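Local coordinates for uncharacterized protein (Bacteroides uniformis ATCC 8492, PDB 4Q68) that probably acts as an N-acetylmuramoyl-L-alanine amidase of the NlpC/P60 family, cutting the bond between sugar and peptide in bacterial cell-wall fragments, at residues A[12-17]-A[45-50]; A[28-33]-A[82-87]; A[112-117]-A[160-165]; A[122-127]-A[145-150]. All coordinates share one frame; numbering follows the deposited sequence. Where two conformers were deposited one is given.

Contact 1 of 4, residues A[12-17]-A[45-50]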
loop_
_atom_site.group_PDB
_atom_site.type_symbol
_atom_site.label_atom_id
_atom_site.label_comp_id
_atom_site.label_asym_id
_atom_site.label_seq_id
_atom_site.Cartn_x
_atom_site.Cartn_y
_atom_site.Cartn_z
ATOM N N ILE A 12 -4.072 -10.214 -10.785
ATOM C CA ILE A 12 -3.522 -10.944 -11.931
ATOM C C ILE A 12 -3.904 -10.274 -13.247
ATOM O O ILE A 12 -3.140 -10.304 -14.211
ATOM C CB ILE A 12 -3.982 -12.425 -11.906
ATOM C CG1 ILE A 12 -3.236 -13.196 -10.808
ATOM C CG2 ILE A 12 -3.808 -13.107 -13.274
ATOM C CD1 ILE A 12 -1.722 -13.175 -10.932
ATOM N N LYS A 13 -5.083 -9.647 -13.299
ATOM C CA LYS A 13 -5.514 -8.883 -14.486
ATOM C C LYS A 13 -4.582 -7.756 -14.866
ATOM O O LYS A 13 -4.591 -7.305 -16.014
ATOM C CB LYS A 13 -6.899 -8.263 -14.301
ATOM C CG LYS A 13 -8.024 -9.262 -14.260
ATOM C CD LYS A 13 -9.383 -8.592 -14.193
ATOM C CE LYS A 13 -10.449 -9.541 -13.692
ATOM N NZ LYS A 13 -11.670 -8.819 -13.239
ATOM N N TYR A 14 -3.791 -7.270 -13.903
ATOM C CA TYR A 14 -2.822 -6.196 -14.157
ATOM C C TYR A 14 -1.447 -6.687 -14.604
ATOM O O TYR A 14 -0.573 -5.868 -14.863
ATOM C CB TYR A 14 -2.660 -5.309 -12.913
ATOM C CG TYR A 14 -3.774 -4.309 -12.760
ATOM C CD1 TYR A 14 -4.984 -4.673 -12.194
ATOM C CD2 TYR A 14 -3.636 -2.996 -13.201
ATOM C CE1 TYR A 14 -6.024 -3.758 -12.078
ATOM C CE2 TYR A 14 -4.661 -2.077 -13.071
ATOM C CZ TYR A 14 -5.854 -2.460 -12.522
ATOM O OH TYR A 14 -6.873 -1.539 -12.433
ATOM N N LEU A 15 -1.223 -7.998 -14.723
ATOM C CA LEU A 15 0.088 -8.438 -15.180
ATOM C C LEU A 15 0.418 -7.742 -16.493
ATOM O O LEU A 15 -0.442 -7.598 -17.369
ATOM C CB LEU A 15 0.159 -9.958 -15.340
ATOM C CG LEU A 15 0.119 -10.750 -14.034
ATOM C CD1 LEU A 15 0.089 -12.223 -14.338
ATOM C CD2 LEU A 15 1.318 -10.443 -13.145
ATOM N N ASP A 16 1.672 -7.329 -16.609
ATOM C CA ASP A 16 2.251 -6.692 -17.793
ATOM C C ASP A 16 1.890 -5.225 -17.960
ATOM O O ASP A 16 2.422 -4.579 -18.859
ATOM C CB ASP A 16 1.979 -7.525 -19.062
ATOM C CG ASP A 16 2.532 -8.924 -18.947
ATOM O OD1 ASP A 16 3.698 -9.051 -18.496
ATOM O OD2 ASP A 16 1.832 -9.901 -19.305
ATOM N N VAL A 17 1.041 -4.674 -17.091
ATOM C CA VAL A 17 0.782 -3.244 -17.132
ATOM C C VAL A 17 2.083 -2.510 -16.786
ATOM O O VAL A 17 2.755 -2.866 -15.816
ATOM C CB VAL A 17 -0.341 -2.851 -16.166
ATOM C CG1 VAL A 17 -0.448 -1.333 -16.025
ATOM C CG2 VAL A 17 -1.668 -3.420 -16.655
ATOM N N VAL A 45 -2.267 -1.500 -6.016
ATOM C CA VAL A 45 -3.055 -2.030 -4.911
ATOM C C VAL A 45 -4.377 -1.267 -4.754
ATOM O O VAL A 45 -5.430 -1.864 -4.529
ATOM C CB VAL A 45 -2.230 -2.042 -3.607
ATOM C CG1 VAL A 45 -3.115 -2.340 -2.398
ATOM C CG2 VAL A 45 -1.095 -3.056 -3.718
ATOM N N GLU A 46 -4.322 0.053 -4.861
ATOM C CA GLU A 46 -5.534 0.855 -4.743
ATOM C C GLU A 46 -6.558 0.490 -5.809
ATOM O O GLU A 46 -7.741 0.342 -5.502
ATOM C CB GLU A 46 -5.211 2.347 -4.804
ATOM C CG GLU A 46 -4.425 2.816 -3.605
ATOM C CD GLU A 46 -4.199 4.305 -3.558
ATOM O OE1 GLU A 46 -3.948 4.901 -4.639
ATOM O OE2 GLU A 46 -4.282 4.872 -2.432
ATOM N N TYR A 47 -6.132 0.351 -7.062
ATOM C CA TYR A 47 -7.082 0.010 -8.123
ATOM C C TYR A 47 -7.653 -1.392 -7.927
ATOM O O TYR A 47 -8.841 -1.618 -8.182
ATOM C CB TYR A 47 -6.447 0.090 -9.517
ATOM C CG TYR A 47 -5.905 1.457 -9.902
ATOM C CD1 TYR A 47 -6.605 2.625 -9.639
ATOM C CD2 TYR A 47 -4.672 1.564 -10.535
ATOM C CE1 TYR A 47 -6.093 3.866 -10.009
ATOM C CE2 TYR A 47 -4.141 2.789 -10.889
ATOM C CZ TYR A 47 -4.848 3.946 -10.622
ATOM O OH TYR A 47 -4.343 5.195 -10.941
ATOM N N VAL A 48 -6.820 -2.336 -7.513
ATOM C CA VAL A 48 -7.288 -3.694 -7.299
ATOM C C VAL A 48 -8.298 -3.744 -6.153
ATOM O O VAL A 48 -9.360 -4.372 -6.263
ATOM C CB VAL A 48 -6.108 -4.648 -7.060
ATOM C CG1 VAL A 48 -6.598 -6.020 -6.651
ATOM C CG2 VAL A 48 -5.261 -4.756 -8.338
ATOM N N LEU A 49 -7.981 -3.095 -5.041
ATOM C CA LEU A 49 -8.890 -3.050 -3.904
ATOM C C LEU A 49 -10.188 -2.339 -4.282
ATOM O O LEU A 49 -11.278 -2.797 -3.932
ATOM C CB LEU A 49 -8.199 -2.361 -2.722
ATOM C CG LEU A 49 -9.015 -2.235 -1.432
ATOM C CD1 LEU A 49 -9.465 -3.578 -0.874
ATOM C CD2 LEU A 49 -8.207 -1.474 -0.399
ATOM N N ALA A 50 -10.095 -1.226 -5.001
ATOM C CA ALA A 50 -11.310 -0.478 -5.406
ATOM C C ALA A 50 -12.202 -1.338 -6.277
ATOM O O ALA A 50 -13.411 -1.366 -6.091
ATOM C CB ALA A 50 -10.933 0.793 -6.122
HETATM O O HOH W 1 -8.893 -2.382 -10.980
#

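Contact 2 of 4, residues A[28-33]-A[82-87]. With NAG (2-acetamido-2-deoxy-beta-D-glucopyranose), chain B.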
loop_
_atom_site.group_PDB
_atom_site.type_symbol
_atom_site.label_atom_id
_atom_site.label_comp_id
_atom_site.label_asym_id
_atom_site.label_seq_id
_atom_site.Cartn_x
_atom_site.Cartn_y
_atom_site.Cartn_z
ATOM N N GLY A 28 -1.802 21.604 -10.510
ATOM C CA GLY A 28 -3.150 22.051 -10.231
ATOM C C GLY A 28 -3.710 21.410 -8.979
ATOM O O GLY A 28 -2.972 20.798 -8.191
ATOM N N PRO A 29 -5.031 21.546 -8.775
ATOM C CA PRO A 29 -5.621 21.034 -7.558
ATOM C C PRO A 29 -5.563 19.518 -7.493
ATOM O O PRO A 29 -5.582 18.836 -8.512
ATOM C CB PRO A 29 -7.075 21.515 -7.634
ATOM C CG PRO A 29 -7.335 21.737 -9.064
ATOM C CD PRO A 29 -6.034 22.209 -9.635
ATOM N N GLU A 30 -5.520 18.989 -6.283
ATOM C CA GLU A 30 -5.636 17.557 -6.074
ATOM C C GLU A 30 -7.040 17.117 -6.468
ATOM O O GLU A 30 -8.032 17.611 -5.914
ATOM C CB GLU A 30 -5.389 17.221 -4.602
ATOM C CG GLU A 30 -5.466 15.725 -4.272
ATOM C CD GLU A 30 -4.251 14.897 -4.712
ATOM O OE1 GLU A 30 -3.136 15.445 -4.848
ATOM O OE2 GLU A 30 -4.418 13.658 -4.860
ATOM N N GLU A 31 -7.098 16.207 -7.436
ATOM C CA GLU A 31 -8.342 15.616 -7.939
ATOM C C GLU A 31 -8.144 14.110 -8.034
ATOM O O GLU A 31 -7.018 13.635 -8.032
ATOM C CB GLU A 31 -8.689 16.173 -9.329
ATOM C CG GLU A 31 -8.908 17.685 -9.334
ATOM C CD GLU A 31 -9.352 18.256 -10.665
ATOM O OE1 GLU A 31 -9.187 17.587 -11.708
ATOM O OE2 GLU A 31 -9.841 19.404 -10.650
ATOM N N LEU A 32 -9.236 13.367 -8.144
ATOM C CA LEU A 32 -9.144 11.917 -8.286
ATOM C C LEU A 32 -8.605 11.565 -9.667
ATOM O O LEU A 32 -9.247 11.851 -10.669
ATOM C CB LEU A 32 -10.510 11.282 -8.082
ATOM C CG LEU A 32 -10.534 9.753 -8.098
ATOM C CD1 LEU A 32 -9.794 9.142 -6.924
ATOM C CD2 LEU A 32 -11.969 9.267 -8.139
ATOM N N VAL A 33 -7.433 10.943 -9.711
ATOM C CA VAL A 33 -6.785 10.533 -10.945
ATOM C C VAL A 33 -6.912 9.020 -11.077
ATOM O O VAL A 33 -6.520 8.269 -10.192
ATOM C CB VAL A 33 -5.297 10.950 -10.943
ATOM C CG1 VAL A 33 -4.553 10.402 -12.152
ATOM C CG2 VAL A 33 -5.165 12.474 -10.881
ATOM N N ASP A 82 -9.338 16.936 -0.367
ATOM C CA ASP A 82 -9.073 18.277 0.174
ATOM C C ASP A 82 -7.588 18.547 0.116
ATOM O O ASP A 82 -6.892 18.541 1.130
ATOM C CB ASP A 82 -9.600 18.431 1.604
ATOM C CG ASP A 82 -9.329 19.816 2.189
ATOM O OD1 ASP A 82 -9.020 20.747 1.418
ATOM O OD2 ASP A 82 -9.391 19.968 3.424
ATOM N N GLY A 83 -7.103 18.738 -1.096
ATOM C CA GLY A 83 -5.722 19.089 -1.321
ATOM C C GLY A 83 -4.771 17.908 -1.300
ATOM O O GLY A 83 -5.119 16.773 -0.971
ATOM N N TYR A 84 -3.523 18.192 -1.637
ATOM C CA TYR A 84 -2.481 17.173 -1.700
ATOM C C TYR A 84 -2.377 16.387 -0.397
ATOM O O TYR A 84 -2.153 15.174 -0.410
ATOM C CB TYR A 84 -1.159 17.849 -1.996
ATOM C CG TYR A 84 0.047 16.931 -2.044
ATOM C CD1 TYR A 84 0.247 16.061 -3.105
ATOM C CD2 TYR A 84 1.012 16.962 -1.039
ATOM C CE1 TYR A 84 1.382 15.257 -3.170
ATOM C CE2 TYR A 84 2.147 16.173 -1.092
ATOM C CZ TYR A 84 2.323 15.320 -2.149
ATOM O OH TYR A 84 3.452 14.545 -2.185
ATOM N N THR A 85 -2.502 17.078 0.733
ATOM C CA THR A 85 -2.279 16.419 2.006
ATOM C C THR A 85 -3.449 15.557 2.488
ATOM O O THR A 85 -3.305 14.854 3.488
ATOM C CB THR A 85 -1.873 17.413 3.100
ATOM O OG1 THR A 85 -2.936 18.339 3.351
ATOM C CG2 THR A 85 -0.629 18.195 2.675
ATOM N N SER A 86 -4.580 15.592 1.773
ATOM C CA SER A 86 -5.684 14.668 2.056
ATOM C C SER A 86 -5.453 13.279 1.464
ATOM O O SER A 86 -6.130 12.333 1.841
ATOM C CB SER A 86 -7.016 15.222 1.544
ATOM O OG SER A 86 -7.069 15.288 0.126
ATOM N N ARG A 87 -4.523 13.158 0.519
ATOM C CA ARG A 87 -4.152 11.851 -0.016
ATOM C C ARG A 87 -3.380 11.104 1.063
ATOM O O ARG A 87 -2.554 11.691 1.757
ATOM C CB ARG A 87 -3.294 12.008 -1.273
ATOM C CG ARG A 87 -3.363 10.814 -2.187
ATOM C CD ARG A 87 -2.249 10.752 -3.193
ATOM N NE ARG A 87 -2.166 11.962 -4.005
ATOM C CZ ARG A 87 -1.091 12.310 -4.699
ATOM N NH1 ARG A 87 -0.016 11.537 -4.709
ATOM N NH2 ARG A 87 -1.085 13.447 -5.383
HETATM C C1 NAG B . 3.562 6.651 -2.327
HETATM C C2 NAG B . 3.677 8.123 -1.955
HETATM C C3 NAG B . 2.382 8.874 -2.250
HETATM C C4 NAG B . 1.815 8.511 -3.620
HETATM C C5 NAG B . 1.834 7.008 -3.869
HETATM C C6 NAG B . 1.374 6.709 -5.290
HETATM C C7 NAG B . 5.273 8.732 -0.189
HETATM C C8 NAG B . 5.545 8.906 1.268
HETATM N N2 NAG B . 4.064 8.296 -0.556
HETATM O O1 NAG B . 4.823 6.071 -2.184
HETATM O O3 NAG B . 2.678 10.248 -2.252
HETATM O O4 NAG B . 0.513 9.025 -3.775
HETATM O O5 NAG B . 3.141 6.512 -3.670
HETATM O O6 NAG B . 2.229 7.328 -6.219
HETATM O O7 NAG B . 6.175 9.000 -0.976
HETATM O O HOH W 2 -8.511 19.019 -3.596
#

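Contact 3 of 4, residues A[112-117]-A[160-165]. With NA (sodium ion), chain D.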
loop_
_atom_site.group_PDB
_atom_site.type_symbol
_atom_site.label_atom_id
_atom_site.label_comp_id
_atom_site.label_asym_id
_atom_site.label_seq_id
_atom_site.Cartn_x
_atom_site.Cartn_y
_atom_site.Cartn_z
ATOM N N SER A 112 0.679 -11.426 14.534
ATOM C CA SER A 112 2.103 -11.326 14.818
ATOM C C SER A 112 2.345 -10.652 16.146
ATOM O O SER A 112 1.846 -9.549 16.371
ATOM C CB SER A 112 2.834 -10.515 13.762
ATOM O OG SER A 112 4.193 -10.418 14.145
ATOM N N PRO A 113 3.147 -11.280 17.027
ATOM C CA PRO A 113 3.448 -10.659 18.317
ATOM C C PRO A 113 4.435 -9.494 18.267
ATOM O O PRO A 113 4.555 -8.728 19.227
ATOM C CB PRO A 113 4.049 -11.819 19.114
ATOM C CG PRO A 113 4.684 -12.691 18.089
ATOM C CD PRO A 113 3.728 -12.637 16.930
ATOM N N ASP A 114 5.166 -9.384 17.173
ATOM C CA ASP A 114 6.183 -8.364 17.048
ATOM C C ASP A 114 5.560 -7.035 16.721
ATOM O O ASP A 114 4.609 -6.951 15.942
ATOM C CB ASP A 114 7.181 -8.775 15.978
ATOM C CG ASP A 114 8.024 -9.943 16.423
ATOM O OD1 ASP A 114 8.752 -9.777 17.411
ATOM O OD2 ASP A 114 7.964 -11.019 15.812
ATOM N N THR A 115 6.122 -5.980 17.305
ATOM C CA THR A 115 5.620 -4.656 17.060
ATOM C C THR A 115 6.735 -3.663 16.811
ATOM O O THR A 115 7.889 -3.879 17.182
ATOM C CB THR A 115 4.691 -4.129 18.181
ATOM O OG1 THR A 115 5.461 -3.857 19.344
ATOM C CG2 THR A 115 3.611 -5.106 18.528
ATOM N N GLU A 116 6.414 -2.592 16.103
ATOM C CA GLU A 116 7.360 -1.504 15.930
ATOM C C GLU A 116 6.638 -0.181 16.170
ATOM O O GLU A 116 5.476 -0.011 15.804
ATOM C CB GLU A 116 8.083 -1.560 14.560
ATOM C CG GLU A 116 7.208 -1.389 13.325
ATOM C CD GLU A 116 7.991 -1.244 12.024
ATOM O OE1 GLU A 116 9.205 -1.528 12.003
ATOM O OE2 GLU A 116 7.375 -0.841 11.016
ATOM N N ARG A 117 7.354 0.741 16.809
ATOM C CA ARG A 117 6.866 2.076 17.137
ATOM C C ARG A 117 7.077 2.958 15.900
ATOM O O ARG A 117 8.197 3.133 15.452
ATOM C CB ARG A 117 7.626 2.654 18.328
ATOM C CG ARG A 117 7.138 4.031 18.766
ATOM C CD ARG A 117 8.052 4.550 19.828
ATOM N NE ARG A 117 7.805 5.935 20.222
ATOM C CZ ARG A 117 7.050 6.299 21.252
ATOM N NH1 ARG A 117 6.366 5.390 21.943
ATOM N NH2 ARG A 117 6.950 7.589 21.576
ATOM N N LYS A 160 11.183 -9.985 8.796
ATOM C CA LYS A 160 11.425 -10.777 7.602
ATOM C C LYS A 160 12.004 -12.160 7.871
ATOM O O LYS A 160 11.680 -13.091 7.130
ATOM C CB LYS A 160 12.249 -10.010 6.578
ATOM C CG LYS A 160 13.652 -9.685 6.959
ATOM C CD LYS A 160 14.246 -8.957 5.783
ATOM C CE LYS A 160 15.632 -8.493 6.034
ATOM N NZ LYS A 160 16.095 -7.599 4.942
ATOM N N ALA A 161 12.796 -12.334 8.921
ATOM C CA ALA A 161 13.336 -13.663 9.225
ATOM C C ALA A 161 12.261 -14.666 9.627
ATOM O O ALA A 161 12.511 -15.864 9.571
ATOM C CB ALA A 161 14.408 -13.582 10.286
ATOM N N LYS A 162 11.080 -14.173 10.001
ATOM C CA LYS A 162 9.981 -15.018 10.440
ATOM C C LYS A 162 9.000 -15.331 9.318
ATOM O O LYS A 162 7.979 -15.970 9.567
ATOM C CB LYS A 162 9.280 -14.379 11.637
ATOM C CG LYS A 162 10.212 -14.209 12.823
ATOM C CD LYS A 162 9.492 -13.739 14.064
ATOM C CE LYS A 162 10.458 -13.500 15.212
ATOM N NZ LYS A 162 9.738 -13.192 16.469
ATOM N N LEU A 163 9.315 -14.917 8.083
ATOM C CA LEU A 163 8.488 -15.256 6.926
ATOM C C LEU A 163 9.119 -16.385 6.119
ATOM O O LEU A 163 10.145 -16.169 5.482
ATOM C CB LEU A 163 8.294 -14.053 6.004
ATOM C CG LEU A 163 7.375 -14.381 4.814
ATOM C CD1 LEU A 163 5.939 -14.673 5.248
ATOM C CD2 LEU A 163 7.376 -13.250 3.820
ATOM N N PRO A 164 8.511 -17.582 6.123
ATOM C CA PRO A 164 9.045 -18.646 5.287
ATOM C C PRO A 164 8.770 -18.435 3.800
ATOM O O PRO A 164 7.850 -17.714 3.412
ATOM C CB PRO A 164 8.277 -19.881 5.775
ATOM C CG PRO A 164 7.755 -19.512 7.129
ATOM C CD PRO A 164 7.435 -18.074 6.995
ATOM N N ALA A 165 9.532 -19.130 2.973
ATOM C CA ALA A 165 9.269 -19.146 1.540
ATOM C C ALA A 165 7.851 -19.604 1.215
ATOM O O ALA A 165 7.225 -19.064 0.306
ATOM C CB ALA A 165 10.288 -20.029 0.832
HETATM NA NA NA D . 11.000 -2.397 13.296
HETATM O O HOH W 3 11.447 -10.421 16.915
HETATM O O HOH W 4 10.578 -2.609 15.970
HETATM O O HOH W 5 13.384 -3.598 12.817
HETATM O O HOH W 6 11.815 0.197 13.655
HETATM O O HOH W 7 8.882 -2.540 11.251
#

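Contact 4 of 4, residues A[122-127]-A[145-150]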
loop_
_atom_site.group_PDB
_atom_site.type_symbol
_atom_site.label_atom_id
_atom_site.label_comp_id
_atom_site.label_asym_id
_atom_site.label_seq_id
_atom_site.Cartn_x
_atom_site.Cartn_y
_atom_site.Cartn_z
ATOM N N TYR A 122 9.389 11.521 6.882
ATOM C CA TYR A 122 10.228 11.643 5.677
ATOM C C TYR A 122 9.834 12.823 4.796
ATOM O O TYR A 122 10.691 13.560 4.309
ATOM C CB TYR A 122 10.172 10.340 4.883
ATOM C CG TYR A 122 11.140 10.278 3.749
ATOM C CD1 TYR A 122 10.817 10.781 2.506
ATOM C CD2 TYR A 122 12.390 9.699 3.914
ATOM C CE1 TYR A 122 11.716 10.724 1.449
ATOM C CE2 TYR A 122 13.302 9.642 2.865
ATOM C CZ TYR A 122 12.956 10.162 1.639
ATOM O OH TYR A 122 13.830 10.114 0.572
HETATM N N MSE A 123 8.542 12.987 4.541
HETATM C CA MSE A 123 8.108 13.977 3.567
HETATM C C MSE A 123 8.389 15.401 4.027
HETATM O O MSE A 123 8.952 16.190 3.272
HETATM C CB MSE A 123 6.631 13.790 3.246
HETATM C CG MSE A 123 6.339 12.454 2.586
HETATM SE SE MSE A 123 4.464 12.171 2.213
HETATM C CE MSE A 123 4.278 13.323 0.681
ATOM N N SER A 124 8.019 15.740 5.257
ATOM C CA SER A 124 8.303 17.090 5.737
ATOM C C SER A 124 9.798 17.322 5.913
ATOM O O SER A 124 10.262 18.451 5.823
ATOM C CB SER A 124 7.579 17.417 7.031
ATOM O OG SER A 124 8.138 16.719 8.112
ATOM N N SER A 125 10.554 16.264 6.172
ATOM C CA SER A 125 12.007 16.352 6.315
ATOM C C SER A 125 12.713 16.582 4.989
ATOM O O SER A 125 13.833 17.087 4.952
ATOM C CB SER A 125 12.567 15.074 6.946
ATOM O OG SER A 125 12.165 14.968 8.304
ATOM N N HIS A 126 12.066 16.169 3.902
ATOM C CA HIS A 126 12.657 16.202 2.562
ATOM C C HIS A 126 11.686 16.798 1.546
ATOM O O HIS A 126 11.349 16.165 0.553
ATOM C CB HIS A 126 13.081 14.788 2.159
ATOM C CG HIS A 126 14.072 14.192 3.105
ATOM N ND1 HIS A 126 15.310 14.764 3.321
ATOM C CD2 HIS A 126 14.012 13.111 3.915
ATOM C CE1 HIS A 126 15.968 14.061 4.217
ATOM N NE2 HIS A 126 15.213 13.046 4.586
ATOM N N PRO A 127 11.242 18.034 1.790
ATOM C CA PRO A 127 10.170 18.600 0.958
ATOM C C PRO A 127 10.596 18.862 -0.485
ATOM O O PRO A 127 9.747 18.954 -1.367
ATOM C CB PRO A 127 9.825 19.905 1.682
ATOM C CG PRO A 127 11.094 20.282 2.386
ATOM C CD PRO A 127 11.672 18.977 2.841
ATOM N N LYS A 145 1.805 17.864 10.918
ATOM C CA LYS A 145 0.763 17.521 11.877
ATOM C C LYS A 145 0.331 16.057 11.702
ATOM O O LYS A 145 0.174 15.323 12.678
ATOM C CB LYS A 145 -0.418 18.467 11.715
ATOM C CG LYS A 145 -1.454 18.322 12.781
ATOM C CD LYS A 145 -2.628 19.233 12.521
ATOM C CE LYS A 145 -3.652 19.132 13.636
ATOM N NZ LYS A 145 -4.791 20.061 13.415
ATOM N N ILE A 146 0.156 15.634 10.456
ATOM C CA ILE A 146 -0.195 14.245 10.158
ATOM C C ILE A 146 0.896 13.291 10.677
ATOM O O ILE A 146 0.602 12.276 11.318
ATOM C CB ILE A 146 -0.425 14.096 8.635
ATOM C CG1 ILE A 146 -1.768 14.742 8.251
ATOM C CG2 ILE A 146 -0.395 12.630 8.209
ATOM C CD1 ILE A 146 -1.861 15.164 6.823
ATOM N N GLU A 147 2.150 13.627 10.389
ATOM C CA GLU A 147 3.297 12.823 10.809
ATOM C C GLU A 147 3.371 12.690 12.316
ATOM O O GLU A 147 3.610 11.609 12.842
ATOM C CB GLU A 147 4.579 13.463 10.296
ATOM C CG GLU A 147 4.756 13.324 8.783
ATOM C CD GLU A 147 5.837 14.211 8.209
ATOM O OE1 GLU A 147 6.395 15.031 8.970
ATOM O OE2 GLU A 147 6.097 14.104 6.981
ATOM N N GLN A 148 3.178 13.797 13.018
ATOM C CA GLN A 148 3.272 13.766 14.470
ATOM C C GLN A 148 2.144 12.898 15.057
ATOM O O GLN A 148 2.359 12.188 16.037
ATOM C CB GLN A 148 3.278 15.189 15.037
ATOM C CG GLN A 148 4.601 15.958 14.773
ATOM C CD GLN A 148 5.760 15.561 15.689
ATOM O OE1 GLN A 148 5.566 14.892 16.702
ATOM N NE2 GLN A 148 6.971 15.982 15.336
ATOM N N SER A 149 0.953 12.952 14.461
ATOM C CA SER A 149 -0.152 12.138 14.951
ATOM C C SER A 149 0.038 10.640 14.666
ATOM O O SER A 149 -0.376 9.796 15.459
ATOM C CB SER A 149 -1.475 12.654 14.406
ATOM O OG SER A 149 -1.745 13.944 14.938
ATOM N N LEU A 150 0.682 10.302 13.554
ATOM C CA LEU A 150 0.961 8.899 13.227
ATOM C C LEU A 150 2.066 8.322 14.102
ATOM O O LEU A 150 2.050 7.140 14.441
ATOM C CB LEU A 150 1.406 8.783 11.768
ATOM C CG LEU A 150 0.331 9.007 10.711
ATOM C CD1 LEU A 150 0.959 9.198 9.355
ATOM C CD2 LEU A 150 -0.665 7.858 10.663
#

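Contact 1 of 4, residues A[12-17]-A[45-50]
Y14 meets helix 41-53 at two consecutive residues, Y47 and V48, and its phenol is the sole group of 12-17 that packs on them. CD1 and CE1 of Y14 lie against CG2 of V48, which stands oblique to the ring, the CD1 to CG2 distance being 3.9 Å. Near the para end, Y14 CZ is 4.0 Å from Y47 CB, and the hydroxyl oxygen OH of Y14 comes within 3.4 Å of the same CB. The two tyrosine side chains cross at about a right angle. Y14 CG lies opposite its own carbonyl carbon (chi1 -80°), which sends the ring out from the turn toward the helix.

The polar part runs through one water. Y14 OH donates to it over 2.6 Å, with the water in the plane of the ring at its edge, and the water donates in turn to the backbone O of Y47 over 2.9 Å. The phenol of Y47 points elsewhere and bonds to the backbone N of N35. Y14 is the third residue of a type I turn (I12 to L15) and opens a type II turn (Y14 to V17).

In the papain-like fold of this clan, the helix carrying the nucleophilic cysteine at its start is central; helix 41-53 probably corresponds to it. No direct hydrogen bond links the two segments: carbon packing holds the ring, and the water passes its hydroxyl's hydrogen bond on to a helix carbonyl.

Contact 2 of 4, residues A[28-33]-A[82-87]
A side-on, two-nitrogen salt bridge between E30 and R87 ties the loop before helix 41-53 to the loop before helix 91-100. R87 NH2 gives a nearly straight bond of 2.9 Å to E30 OE1, on the oxygen's syn lone pair. R87 NE reaches E30 OE2, also at 2.9 Å, but meets it 30° out of the carboxylate plane. The planes of the two groups are 40° apart, although both oxygens lie close to the guanidinium plane. E30 attains this by setting CG opposite its backbone N and then bending at chi2 (76°). OE2 has a further partner in the hydroxyl of Y76.

After G83 the chain makes a short 3-10 turn, residues 84-86. There G83 O accepts from both the N and the OG of S86, and S86 OG itself takes the N-H of D82. CB of E30 rests against the peptide leading into this turn, 3.4 Å from G83 C. Beside it a water bridges E30 O and G83 N. At the far end of the guanidinium, R87 NH1 donates to O4 of the N-acetylglucosamine over 2.7 Å; this nitrogen also forms a salt bridge with E25.

Contact 3 of 4, residues A[112-117]-A[160-165]
D114 and K162 reach toward each other from opposite directions, joining the lead-in to strand 115-117 with the short 3-10 segment 160-162. Strand 115-117 pairs with 154-156 in a small two-stranded antiparallel sheet, so this surface salt bridge links the approach to that sheet with the loop leading to strand 176-181 of the larger one.

K162 is extended beyond CG, and its ammonium meets the carboxylate at one oxygen: NZ donates to D114 OD2 over 2.9 Å, on the syn lone pair. The lysine's CD and CE also pass OD2, each at 3.6 Å. D114 turns its CG away from its carbonyl carbon (chi1 -70°), bringing the carboxylate out toward the lysine. Within 112-117, S112 OG takes a weak bond from D114 N.

The backbone of D114 is hydrogen-bonded to Y157, and its side chain touches P159, which places the acid next to strand 158-159. Two residues further on, one of two modelled conformers of E116 places OE1 2.4 Å from a sodium ion otherwise surrounded by waters, so this ligand is less certain. Back at the salt bridge, the two charged groups share a looser link through solvent besides the direct one: a water donates to D114 OD1 over 2.8 Å and is weakly bonded to K162 NZ.

Contact 4 of 4, residues A[122-127]-A[145-150]
S124 is held by both oxygens of the E147 carboxylate. The shorter bond is from S124 OG to E147 OE1, 2.6 Å; the other runs from S124 N to E147 OE2, 3.1 Å at 163°. Each oxygen uses its syn lone pair, so the serine's hydroxyl and its amide enter the carboxylate side by side. S124 puts OG between its backbone N and carbonyl carbon (chi1 72°), which brings the hydroxyl round beside its own N-H. E147 reaches across with its chain extended beyond CG.

OE2 has a second partner, the hydroxyl of Y90, which is also hydrogen-bonded to M123 N. Y90 therefore probably helps to position the carboxylate at the first turn of helix 122-125, where the amides would be expected to favour its negative charge.

Outward from these bonds the packing is light. E147 OE2 lies 3.8 Å from CB of the selenomethionine at M123, whose chain then leads away toward L133, M143 and the N-acetylglucosamine. Within 122-127, the imidazole carbon CD2 of H126 sits over the centre of the Y122 ring, 3.6 Å above its plane.

A glutamate from the last turns of helix 137-150 thus accepts both the amide and the hydroxyl of a first-turn serine in the short helix 122-125. This joins two elements of the helical region beside the bound sugar.

Contacts 2 and 4 both adjoin the N-acetylglucosamine, R87 by a hydrogen bond and M123 by packing, its side chain about 4 Å from the sugar. Their centres are about 17 Å apart, and they touch where Y84 OH approaches M123 CE at 3.2 Å. Contact 1 joins the loop after helix 2-12 to helix 41-53; its Y47 side chain is about 8 Å from the same sugar and comes near V33 of contact 2. The segments of contacts 1 and 2 alternate along the chain. Contact 3 touches none of the others: its centre is about 34 Å from that of contact 2, and its nearest atoms are about 7 Å from those of contact 4, to whose helix 122-125 strand 115-117 leads.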